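Local coordinates for protein scyllo-inositol 2-dehydrogenase (NADP(+)) IolW (Bacillus subtilis subsp. subtilis, PDB 3GDO) that catalyses the reversible NADPH-dependent reduction of scyllo-inosose to scyllo-inositol and cannot use NADH in place of NADPH, at residues S34-S39 against R46-A51; S180-Q185 against D211-T216; A310-I313 against L319-T322; K135-E140 against E293-V298; L25-E30 against G263-D268. All blocks are in the same frame, centred on the assembly; numbering follows the deposited sequence.

Contact 1: S34-S39 against R46-A51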
# COMPACT_ATOMS: atom_id res chain seq x y z
N SER B 34 8.41 3.04 44.13
CA SER B 34 8.21 2.66 45.54
C SER B 34 7.69 1.24 45.69
O SER B 34 8.18 0.48 46.53
CB SER B 34 7.25 3.61 46.26
OG SER B 34 7.84 4.90 46.32
N LYS B 35 6.67 0.91 44.92
CA LYS B 35 6.05 -0.40 45.03
C LYS B 35 5.81 -1.05 43.65
O LYS B 35 5.59 -0.35 42.65
CB LYS B 35 4.74 -0.29 45.78
CG LYS B 35 4.92 0.12 47.27
CD LYS B 35 3.61 -0.01 48.02
CE LYS B 35 3.86 0.18 49.52
NZ LYS B 35 2.53 0.26 50.18
N ILE B 36 5.88 -2.38 43.62
CA ILE B 36 5.58 -3.16 42.41
C ILE B 36 4.75 -4.36 42.83
O ILE B 36 5.15 -5.11 43.72
CB ILE B 36 6.85 -3.62 41.69
CG1 ILE B 36 7.78 -2.44 41.43
CG2 ILE B 36 6.50 -4.42 40.40
CD1 ILE B 36 9.13 -2.82 40.83
N MET B 37 3.58 -4.50 42.20
CA MET B 37 2.68 -5.62 42.43
C MET B 37 3.07 -6.79 41.51
O MET B 37 2.88 -6.71 40.29
CB MET B 37 1.22 -5.19 42.19
CG MET B 37 0.20 -6.17 42.73
SD MET B 37 -1.52 -5.96 42.28
CE MET B 37 -1.50 -6.10 40.52
N THR B 38 3.62 -7.87 42.09
CA THR B 38 4.18 -9.01 41.32
C THR B 38 4.56 -10.16 42.26
O THR B 38 4.85 -9.94 43.45
CB THR B 38 5.44 -8.56 40.48
OG1 THR B 38 5.83 -9.57 39.55
CG2 THR B 38 6.64 -8.17 41.40
N SER B 39 4.61 -11.38 41.74
CA SER B 39 5.16 -12.51 42.49
C SER B 39 6.64 -12.72 42.16
O SER B 39 7.27 -13.67 42.68
CB SER B 39 4.35 -13.78 42.22
OG SER B 39 4.48 -14.14 40.85
N ARG B 46 16.73 -7.67 42.71
CA ARG B 46 17.92 -7.47 41.88
C ARG B 46 17.84 -6.24 40.97
O ARG B 46 18.85 -5.60 40.71
CB ARG B 46 18.21 -8.74 41.05
CG ARG B 46 18.59 -9.97 41.91
CD ARG B 46 19.21 -11.06 41.06
NE ARG B 46 18.27 -11.49 40.02
CZ ARG B 46 17.36 -12.45 40.17
NH1 ARG B 46 17.29 -13.11 41.32
NH2 ARG B 46 16.53 -12.76 39.17
N ASP B 47 16.64 -5.92 40.48
CA ASP B 47 16.47 -4.77 39.57
C ASP B 47 16.33 -3.45 40.34
O ASP B 47 16.97 -2.45 40.00
CB ASP B 47 15.23 -4.96 38.67
CG ASP B 47 15.40 -6.07 37.63
OD1 ASP B 47 16.54 -6.50 37.36
OD2 ASP B 47 14.36 -6.50 37.05
N PHE B 48 15.46 -3.44 41.36
CA PHE B 48 15.21 -2.25 42.18
C PHE B 48 15.37 -2.60 43.67
O PHE B 48 14.37 -2.85 44.35
CB PHE B 48 13.78 -1.73 41.92
CG PHE B 48 13.57 -1.25 40.51
CD1 PHE B 48 14.00 0.02 40.12
CD2 PHE B 48 12.96 -2.07 39.57
CE1 PHE B 48 13.82 0.47 38.80
CE2 PHE B 48 12.78 -1.64 38.24
CZ PHE B 48 13.21 -0.37 37.86
N PRO B 49 16.63 -2.59 44.17
CA PRO B 49 16.85 -2.98 45.57
C PRO B 49 15.96 -2.26 46.58
O PRO B 49 15.66 -2.84 47.63
CB PRO B 49 18.34 -2.65 45.80
CG PRO B 49 18.96 -2.76 44.45
CD PRO B 49 17.90 -2.27 43.49
N ASP B 50 15.51 -1.04 46.28
CA ASP B 50 14.76 -0.23 47.24
C ASP B 50 13.24 -0.30 47.09
O ASP B 50 12.51 0.25 47.92
CB ASP B 50 15.16 1.24 47.15
CG ASP B 50 16.57 1.48 47.64
OD1 ASP B 50 17.03 0.74 48.54
OD2 ASP B 50 17.23 2.40 47.11
N ALA B 51 12.76 -0.94 46.03
CA ALA B 51 11.32 -1.06 45.83
C ALA B 51 10.75 -2.06 46.82
O ALA B 51 11.46 -2.94 47.27
CB ALA B 51 11.02 -1.47 44.38
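I36 and F48 reach each other through matching first torsions. In I36, CG1 is anti to the carbonyl carbon (chi1 -52°) and CD1 extends it toward residues 46-51; in F48, CG is likewise anti to its carbonyl carbon (chi1 -64°). The two side chains cross at about a right angle, and I36 CD1 comes obliquely to the ring, 4.1 Å from F48 CD2. The same methyl also lies 4.2 Å from A51 CB, so one carbon serves both partners.

A51 is brought there by a type I turn from F48 to A51, closed by the bond from A51 N to F48 O at 3.0 Å. Its alpha carbon lies near the strand: A51 CA to S34 O is 3.6 Å, a bent CA-H...O contact with 128° at the hydrogen.

Strand 31-37, helix 41-47 and strand 52-54 form a beta-alpha-beta unit of the Rossmann fold, and the turn brings the chain back beside strand 31-37. V44 of the helix and Y13 also touch I36. With mainly methyl and ring carbons meeting, and one weak CH...O contact, the pairing probably depends mainly on shape and exclusion of water rather than on directional bonds.

Contact 2: S180-Q185 against D211-T216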
# COMPACT_ATOMS: atom_id res chain seq x y z
N SER B 180 -2.74 -0.18 16.52
CA SER B 180 -2.98 0.91 17.46
C SER B 180 -1.86 1.96 17.41
O SER B 180 -2.12 3.16 17.39
CB SER B 180 -3.27 0.40 18.89
OG SER B 180 -2.17 -0.28 19.45
N HIS B 181 -0.62 1.51 17.30
CA HIS B 181 0.51 2.44 17.23
C HIS B 181 0.49 3.38 16.00
O HIS B 181 0.83 4.56 16.11
CB HIS B 181 1.82 1.67 17.17
CG HIS B 181 2.18 0.99 18.45
ND1 HIS B 181 2.44 1.68 19.62
CD2 HIS B 181 2.38 -0.32 18.74
CE1 HIS B 181 2.78 0.82 20.57
NE2 HIS B 181 2.72 -0.40 20.06
N ILE B 182 0.16 2.84 14.83
CA ILE B 182 0.26 3.65 13.61
C ILE B 182 -1.02 4.45 13.36
O ILE B 182 -1.00 5.49 12.71
CB ILE B 182 0.73 2.78 12.38
CG1 ILE B 182 -0.22 1.59 12.11
CG2 ILE B 182 2.15 2.23 12.64
CD1 ILE B 182 0.08 0.89 10.71
N ILE B 183 -2.13 3.96 13.94
CA ILE B 183 -3.37 4.72 14.02
C ILE B 183 -3.16 5.97 14.90
O ILE B 183 -3.57 7.08 14.53
CB ILE B 183 -4.50 3.85 14.57
CG1 ILE B 183 -4.96 2.83 13.52
CG2 ILE B 183 -5.72 4.71 15.05
CD1 ILE B 183 -5.91 1.72 14.11
N ASP B 184 -2.51 5.80 16.04
CA ASP B 184 -2.30 6.92 16.97
C ASP B 184 -1.48 8.00 16.28
O ASP B 184 -1.77 9.23 16.40
CB ASP B 184 -1.58 6.45 18.26
CG ASP B 184 -1.24 7.63 19.21
OD1 ASP B 184 -2.18 8.17 19.84
OD2 ASP B 184 -0.04 8.01 19.35
N GLN B 185 -0.46 7.56 15.54
CA GLN B 185 0.43 8.48 14.84
C GLN B 185 -0.38 9.28 13.83
O GLN B 185 -0.24 10.51 13.73
CB GLN B 185 1.53 7.71 14.13
CG GLN B 185 2.59 7.19 15.10
CD GLN B 185 3.75 6.47 14.41
OE1 GLN B 185 3.64 6.03 13.27
NE2 GLN B 185 4.87 6.37 15.10
N ASP B 211 -4.59 -11.30 12.20
CA ASP B 211 -3.14 -11.24 11.89
C ASP B 211 -2.83 -10.43 10.60
O ASP B 211 -1.67 -10.28 10.16
CB ASP B 211 -2.53 -12.67 11.85
CG ASP B 211 -3.03 -13.52 10.67
OD1 ASP B 211 -3.46 -12.95 9.63
OD2 ASP B 211 -2.97 -14.78 10.77
N TYR B 212 -3.90 -9.87 10.05
CA TYR B 212 -3.85 -9.04 8.87
C TYR B 212 -4.86 -7.90 8.98
O TYR B 212 -6.04 -8.11 9.31
CB TYR B 212 -4.15 -9.91 7.62
CG TYR B 212 -4.24 -9.13 6.34
CD1 TYR B 212 -3.17 -9.11 5.44
CD2 TYR B 212 -5.38 -8.38 6.04
CE1 TYR B 212 -3.24 -8.37 4.25
CE2 TYR B 212 -5.47 -7.62 4.90
CZ TYR B 212 -4.38 -7.61 4.01
OH TYR B 212 -4.52 -6.90 2.85
N PHE B 213 -4.42 -6.69 8.66
CA PHE B 213 -5.34 -5.57 8.55
C PHE B 213 -4.89 -4.63 7.46
O PHE B 213 -3.66 -4.40 7.24
CB PHE B 213 -5.49 -4.82 9.91
CG PHE B 213 -4.21 -4.18 10.38
CD1 PHE B 213 -3.82 -2.92 9.90
CD2 PHE B 213 -3.38 -4.83 11.27
CE1 PHE B 213 -2.62 -2.35 10.31
CE2 PHE B 213 -2.18 -4.29 11.65
CZ PHE B 213 -1.81 -3.02 11.19
N HIS B 214 -5.88 -4.06 6.81
CA HIS B 214 -5.67 -3.01 5.84
C HIS B 214 -6.75 -1.93 6.07
O HIS B 214 -7.94 -2.18 5.85
CB HIS B 214 -5.82 -3.60 4.42
CG HIS B 214 -5.33 -2.66 3.37
ND1 HIS B 214 -6.08 -1.57 2.95
CD2 HIS B 214 -4.13 -2.58 2.75
CE1 HIS B 214 -5.36 -0.89 2.06
NE2 HIS B 214 -4.17 -1.47 1.93
N LEU B 215 -6.36 -0.76 6.52
CA LEU B 215 -7.35 0.28 6.81
C LEU B 215 -7.15 1.49 5.91
O LEU B 215 -6.01 1.91 5.69
CB LEU B 215 -7.21 0.76 8.27
CG LEU B 215 -7.93 0.07 9.42
CD1 LEU B 215 -7.53 -1.41 9.54
CD2 LEU B 215 -7.56 0.82 10.70
N THR B 216 -8.24 2.06 5.43
CA THR B 216 -8.20 3.35 4.77
C THR B 216 -8.94 4.37 5.65
O THR B 216 -10.16 4.20 5.93
CB THR B 216 -8.87 3.31 3.36
OG1 THR B 216 -8.18 2.35 2.53
CG2 THR B 216 -8.85 4.70 2.70
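Helix 174-190 packs on one face of the mixed sheet in the C-terminal alpha/beta domain, and I182 and I183 are two of its side chains that meet F213 and L215 on strand 212-219. The elements stand well apart: the closest alpha carbons, those of I183 and L215, are 9.4 Å from each other, so branched and aromatic side chains have to span the gap.

The tighter pair is I183 with L215, whose CD1 and CD2 methyls touch at 3.9 Å. In both residues the gamma carbon of the main branch is anti to the carbonyl carbon (I183 chi1 -73°, L215 chi1 -87°), and the side chains cross at about a right angle. From the preceding residue, I182 CD1 approaches F213 at the ring edge, near its plane, 4.2 Å from F213 CE1.

V329 and I333 of helix 323-342 add to the cover over I183, while A336 meets L215, so two helices share this face. H214, between the two strand contacts, has another role: its ring meets H214 of the second subunit, with planes at about 35°, which places strand 212-219 in the dimer interface. All four touching residues are buried, and the contact between the segments is purely hydrocarbon. It therefore probably rests on dispersion and the hydrophobic effect, with little directional preference.

Contact 3: A310-I313 against L319-T322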
# COMPACT_ATOMS: atom_id res chain seq x y z
N ALA B 310 5.59 13.76 34.33
CA ALA B 310 6.07 14.44 35.52
C ALA B 310 5.66 15.93 35.53
O ALA B 310 5.22 16.45 36.58
CB ALA B 310 7.58 14.27 35.65
N GLU B 311 5.75 16.59 34.38
CA GLU B 311 5.30 18.00 34.26
C GLU B 311 3.79 18.18 34.37
O GLU B 311 3.35 19.20 34.90
CB GLU B 311 5.94 18.71 33.05
CG GLU B 311 7.48 18.77 33.21
CD GLU B 311 8.26 19.30 32.01
OE1 GLU B 311 7.69 19.38 30.91
OE2 GLU B 311 9.47 19.62 32.18
N SER B 312 2.98 17.20 33.93
CA SER B 312 1.54 17.25 34.19
C SER B 312 1.20 17.11 35.67
O SER B 312 0.33 17.81 36.17
CB SER B 312 0.77 16.16 33.43
OG SER B 312 0.95 16.31 32.03
N ILE B 313 1.86 16.18 36.35
CA ILE B 313 1.57 15.90 37.76
C ILE B 313 1.92 17.09 38.68
O ILE B 313 1.08 17.52 39.49
CB ILE B 313 2.30 14.59 38.24
CG1 ILE B 313 1.64 13.35 37.60
CG2 ILE B 313 2.25 14.47 39.76
CD1 ILE B 313 2.48 12.04 37.71
N LEU B 319 -1.19 16.92 29.22
CA LEU B 319 -0.64 15.53 29.18
C LEU B 319 -0.02 15.19 27.84
O LEU B 319 -0.56 15.61 26.79
CB LEU B 319 -1.76 14.52 29.48
CG LEU B 319 -2.10 14.30 30.97
CD1 LEU B 319 -3.36 13.49 31.11
CD2 LEU B 319 -0.91 13.67 31.79
N PRO B 320 1.06 14.37 27.83
CA PRO B 320 1.69 13.96 26.56
C PRO B 320 0.77 13.13 25.64
O PRO B 320 0.85 13.26 24.40
CB PRO B 320 2.88 13.11 27.02
CG PRO B 320 2.47 12.58 28.37
CD PRO B 320 1.70 13.72 28.99
N VAL B 321 -0.08 12.30 26.24
CA VAL B 321 -1.14 11.59 25.51
C VAL B 321 -2.34 11.70 26.42
O VAL B 321 -2.20 11.47 27.61
CB VAL B 321 -0.79 10.07 25.29
CG1 VAL B 321 -1.89 9.39 24.54
CG2 VAL B 321 0.62 9.85 24.58
N THR B 322 -3.53 11.97 25.89
CA THR B 322 -4.71 12.17 26.74
C THR B 322 -5.65 10.98 26.61
O THR B 322 -5.55 10.23 25.66
CB THR B 322 -5.53 13.44 26.30
OG1 THR B 322 -6.05 13.24 24.98
CG2 THR B 322 -4.66 14.75 26.32
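S312 OG is hydrogen-bonded to A317 O, in the turn that follows helix 303-315, and more weakly to K308 O one turn earlier in the helix, while it presses against L319. Its single proton can at best be shared between the two carbonyls. The hydroxyl is thus held at the helix surface, and what it offers to residues 319-322 is van der Waals contact: S312 OG lies 3.2 Å from L319 CD2 and 3.4 Å from L319 CA. With OG anti to the carbonyl carbon (chi1 -60°), it sits beside its own backbone N and faces the returning chain.

The leucine comes in by one branch. Its CD2 methyl covers the serine from the side, and the distance from S312 CB to L319 CD2, 3.4 Å, is shorter than usual for two carbons, a sign of close local packing. P320 follows more loosely, its CD 4.1 Å from S312 OG. The alpha carbons of S312 and L319 are 5.7 Å apart, which fits a short loop returning beside the helix.

Beyond the contact, P320 also packs on Y305, K308 and I309 of the same helix and on W127. T322 is the N-cap of helix 323-342: its side chain caps a backbone N of that helix, and T322 N is hydrogen-bonded to E325 OE1, an arrangement consistent with a capping box. The donor capacity of the buried S312 hydroxyl is met by backbone carbonyls, so its side toward L319 can serve as a packing surface.

Contact 4: K135-E140 against E293-V298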
# COMPACT_ATOMS: atom_id res chain seq x y z
N LYS B 135 7.65 14.41 11.93
CA LYS B 135 7.18 15.66 12.57
C LYS B 135 8.17 16.83 12.36
O LYS B 135 7.76 17.96 12.14
CB LYS B 135 6.92 15.45 14.06
CG LYS B 135 5.56 14.82 14.33
CD LYS B 135 5.30 14.60 15.82
CE LYS B 135 5.21 15.93 16.58
NZ LYS B 135 4.57 15.71 17.89
N LYS B 136 9.46 16.54 12.41
CA LYS B 136 10.45 17.58 12.15
C LYS B 136 10.39 18.09 10.68
O LYS B 136 10.42 19.32 10.44
CB LYS B 136 11.84 17.10 12.53
CG LYS B 136 12.85 18.22 12.65
CD LYS B 136 14.25 17.67 12.72
CE LYS B 136 15.21 18.67 13.33
NZ LYS B 136 16.57 18.46 12.75
N LEU B 137 10.26 17.17 9.73
CA LEU B 137 10.12 17.56 8.34
C LEU B 137 8.84 18.36 8.11
O LEU B 137 8.85 19.33 7.34
CB LEU B 137 10.15 16.36 7.40
CG LEU B 137 11.48 15.64 7.28
CD1 LEU B 137 11.26 14.27 6.65
CD2 LEU B 137 12.50 16.48 6.50
N ILE B 138 7.75 17.97 8.76
CA ILE B 138 6.50 18.68 8.59
C ILE B 138 6.66 20.13 9.11
O ILE B 138 6.29 21.09 8.42
CB ILE B 138 5.31 17.94 9.25
CG1 ILE B 138 4.97 16.67 8.44
CG2 ILE B 138 4.06 18.86 9.37
CD1 ILE B 138 3.88 15.81 9.06
N SER B 139 7.23 20.27 10.31
CA SER B 139 7.31 21.58 10.96
C SER B 139 8.25 22.53 10.18
O SER B 139 8.02 23.72 10.11
CB SER B 139 7.77 21.45 12.41
OG SER B 139 9.18 21.27 12.46
N GLU B 140 9.29 21.97 9.56
CA GLU B 140 10.21 22.77 8.75
C GLU B 140 9.71 23.05 7.31
O GLU B 140 10.48 23.53 6.46
CB GLU B 140 11.58 22.10 8.76
CG GLU B 140 12.22 22.07 10.15
CD GLU B 140 13.55 21.34 10.16
OE1 GLU B 140 13.91 20.78 9.11
OE2 GLU B 140 14.24 21.32 11.22
N GLU B 293 17.29 13.54 -1.15
CA GLU B 293 18.15 13.76 0.02
C GLU B 293 17.96 12.65 1.06
O GLU B 293 16.82 12.27 1.35
CB GLU B 293 17.70 15.06 0.65
CG GLU B 293 18.74 16.12 0.92
CD GLU B 293 18.07 17.39 1.42
OE1 GLU B 293 17.12 17.88 0.76
OE2 GLU B 293 18.48 17.89 2.50
N THR B 294 19.05 12.13 1.61
CA THR B 294 18.98 11.21 2.74
C THR B 294 18.87 12.02 4.04
O THR B 294 19.75 12.85 4.32
CB THR B 294 20.21 10.26 2.73
OG1 THR B 294 20.10 9.40 1.60
CG2 THR B 294 20.27 9.39 3.94
N ILE B 295 17.80 11.81 4.82
CA ILE B 295 17.56 12.57 6.07
C ILE B 295 17.98 11.77 7.31
O ILE B 295 17.37 10.74 7.63
CB ILE B 295 16.07 12.98 6.22
CG1 ILE B 295 15.53 13.61 4.93
CG2 ILE B 295 15.88 13.90 7.42
CD1 ILE B 295 16.13 14.97 4.57
N PRO B 296 19.05 12.23 8.02
CA PRO B 296 19.42 11.50 9.25
C PRO B 296 18.27 11.60 10.25
O PRO B 296 17.71 12.67 10.45
CB PRO B 296 20.70 12.23 9.74
CG PRO B 296 21.20 13.02 8.52
CD PRO B 296 19.93 13.40 7.78
N SER B 297 17.86 10.46 10.82
CA SER B 297 16.68 10.43 11.69
C SER B 297 16.94 11.16 13.02
O SER B 297 18.02 11.05 13.57
CB SER B 297 16.29 8.97 11.97
OG SER B 297 16.22 8.20 10.78
N VAL B 298 15.95 11.91 13.52
CA VAL B 298 15.98 12.42 14.91
C VAL B 298 16.05 11.20 15.83
O VAL B 298 15.39 10.20 15.56
CB VAL B 298 14.69 13.19 15.23
CG1 VAL B 298 14.66 13.65 16.71
CG2 VAL B 298 14.53 14.38 14.30
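This is a helix-to-strand contact at the edge of the mixed sheet, where L137 and K136 of helix 129-139 lie over I295 and V298, on edge strand 289-295 and the loop after it. It is mostly hydrocarbon and has a more buried and a more open part. In the buried part, L137 CD2 meets I295 CG2 at 4.4 Å, a loose apolar approach, and F248 of strand 246-250 touches both residues from the sheet.

Nearer the surface, K136 uses its aliphatic stem. CG is anti to the backbone N (chi1 -164°) and the chain is extended beyond it, which carries CD over V298 to within 3.7 Å of V298 CG2. The two side chains pass obliquely. Because CD lies part-way along the extended chain, the valine methyl meets a methylene rather than the charged end. K136 NZ continues back to its own segment, where E140 OE2 is 4.0 Å away, a long salt bridge that may hold the ammonium near the helix end.

The last turn is closed at K136 O, which accepts E140 N at 3.0 Å and S139 OG at 3.1 Å from the same face of its plane; the hydroxyl is tilted 27° from that plane. Another link joins helix and loop, since V298 N is hydrogen-bonded to T133 OG1. Elsewhere on the helix, K135 and I138 touch L189 of helix 174-190. A helix laid against a large, mainly antiparallel sheet in this way is the layered alpha/beta architecture of the C-terminal domain in the Gfo/Idh/MocA family.

Contact 5: L25-E30 against G263-D268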
# COMPACT_ATOMS: atom_id res chain seq x y z
N LEU B 25 11.91 4.67 33.87
CA LEU B 25 11.57 5.36 35.12
C LEU B 25 12.82 5.44 35.99
O LEU B 25 13.13 6.48 36.54
CB LEU B 25 10.41 4.68 35.84
CG LEU B 25 9.02 4.79 35.19
CD1 LEU B 25 8.01 3.83 35.82
CD2 LEU B 25 8.50 6.20 35.30
N ASP B 26 13.58 4.35 36.00
CA ASP B 26 14.87 4.25 36.70
C ASP B 26 15.90 5.34 36.38
O ASP B 26 16.69 5.69 37.26
CB ASP B 26 15.47 2.86 36.46
CG ASP B 26 16.75 2.62 37.24
OD1 ASP B 26 16.66 2.53 38.48
OD2 ASP B 26 17.83 2.51 36.62
N VAL B 27 15.96 5.86 35.15
CA VAL B 27 16.99 6.88 34.87
C VAL B 27 16.52 8.33 35.08
O VAL B 27 17.29 9.26 34.90
CB VAL B 27 17.69 6.73 33.48
CG1 VAL B 27 18.32 5.35 33.34
CG2 VAL B 27 16.70 7.01 32.33
N LEU B 28 15.26 8.52 35.43
CA LEU B 28 14.71 9.86 35.59
C LEU B 28 14.64 10.25 37.08
O LEU B 28 13.85 9.68 37.82
CB LEU B 28 13.31 9.91 34.97
CG LEU B 28 13.27 9.75 33.44
CD1 LEU B 28 11.85 9.72 32.94
CD2 LEU B 28 14.07 10.88 32.79
N ASP B 29 15.43 11.22 37.53
CA ASP B 29 15.33 11.56 38.97
C ASP B 29 14.01 12.19 39.44
O ASP B 29 13.76 12.24 40.66
CB ASP B 29 16.57 12.20 39.59
CG ASP B 29 17.46 12.91 38.59
OD1 ASP B 29 16.98 13.84 37.90
OD2 ASP B 29 18.66 12.58 38.54
N GLU B 30 13.16 12.62 38.50
CA GLU B 30 11.81 13.03 38.81
C GLU B 30 10.97 11.93 39.48
O GLU B 30 9.86 12.20 39.98
CB GLU B 30 11.07 13.46 37.54
CG GLU B 30 11.63 14.65 36.80
CD GLU B 30 12.52 14.25 35.65
OE1 GLU B 30 13.50 13.48 35.87
OE2 GLU B 30 12.25 14.70 34.52
N GLY B 263 18.86 -5.23 27.90
CA GLY B 263 19.31 -4.64 29.19
C GLY B 263 20.04 -3.31 29.15
O GLY B 263 20.69 -2.93 30.13
N ARG B 264 19.96 -2.56 28.05
CA ARG B 264 20.58 -1.23 27.99
C ARG B 264 19.61 -0.16 28.50
O ARG B 264 18.39 -0.36 28.51
CB ARG B 264 21.09 -0.90 26.58
CG ARG B 264 22.20 -1.84 26.06
CD ARG B 264 22.86 -1.32 24.77
NE ARG B 264 22.05 -1.53 23.57
CZ ARG B 264 22.09 -2.63 22.83
NH1 ARG B 264 22.89 -3.62 23.18
NH2 ARG B 264 21.32 -2.75 21.74
N LYS B 265 20.16 0.95 28.96
CA LYS B 265 19.39 2.05 29.55
C LYS B 265 19.77 3.29 28.80
O LYS B 265 20.84 3.33 28.24
CB LYS B 265 19.80 2.26 31.02
CG LYS B 265 18.99 1.46 32.03
CD LYS B 265 19.40 1.81 33.45
CE LYS B 265 19.35 0.59 34.36
NZ LYS B 265 17.99 -0.06 34.33
N PRO B 266 18.89 4.31 28.80
CA PRO B 266 19.28 5.62 28.24
C PRO B 266 20.31 6.33 29.14
O PRO B 266 20.01 6.61 30.30
CB PRO B 266 17.97 6.40 28.22
CG PRO B 266 16.88 5.39 28.44
CD PRO B 266 17.48 4.28 29.21
N GLU B 267 21.51 6.60 28.63
CA GLU B 267 22.56 7.16 29.48
C GLU B 267 23.39 8.21 28.80
O GLU B 267 24.12 8.95 29.46
CB GLU B 267 23.48 6.06 29.99
CG GLU B 267 23.04 5.48 31.32
CD GLU B 267 23.34 4.00 31.45
OE1 GLU B 267 23.98 3.43 30.53
OE2 GLU B 267 22.92 3.39 32.47
N ASP B 268 23.27 8.29 27.47
CA ASP B 268 23.93 9.34 26.70
C ASP B 268 23.11 9.71 25.47
O ASP B 268 22.01 9.16 25.26
CB ASP B 268 25.34 8.90 26.28
CG ASP B 268 25.33 7.69 25.38
OD1 ASP B 268 26.10 6.76 25.64
OD2 ASP B 268 24.53 7.66 24.42
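K265 can be followed outward from CB, which lies 4.1 Å from V27 CG1, to CG, at 4.2 Å from the same methyl. CD comes closer, 3.7 Å from V27 CG1, and here the side chain leaves the valine: the two run past each other in opposite directions. The approach to the carboxylate already begins at this carbon, with K265 CD 3.6 Å from D26 OD2. Bends at chi3 (-144°) and chi4 (-55°) then turn the end across D26. CE rests 3.3 Å from D26 OD2, and NZ, at 3.4 Å from D26 OD2, completes a salt bridge, with the aspartate and lysine chains crossing at about a right angle. On the aspartate, CG is anti to the backbone N (chi1 -175°), which directs the carboxylate toward K265.

The contact joins two domains. D26 and V27 belong to the Rossmann domain, around helix 15-26 and what follows it, while K265 and P266 belong to the C-terminal alpha/beta domain, in the loop after helix 256-261. That helix ends in a Schellman motif, with G263 as its C-prime residue at positive phi, and the chain then leads to K265.

V27 also meets P266. Its CG1 sits 3.7 Å from P266 O, and its CG2 is 4.2 Å from P266 CD on the proline ring. L303 of helix 303-315 touches both V27 and P266, and L24 and W271 also pack on the proline.

From the N terminus, contact 5 opens first, at 25-30. Before it closes, contact 1 opens and closes within 34-51, a short loop inside the Rossmann domain; F48 CE1 touches D26 OD1 at 3.5 Å, joining the two. Contact 4 opens next, at 135-140, and contact 2 (180-216) lies wholly within both it and contact 5. Contact 5 then closes at 263-268, tying the Rossmann domain to the C-terminal domain, and contact 4 closes at 293-298, so these two cross. Contacts 2 and 4 hold helices on one mixed sheet. Contact 3 comes last, a tight return at 310-322 that touches contact 5 through A310 and E30.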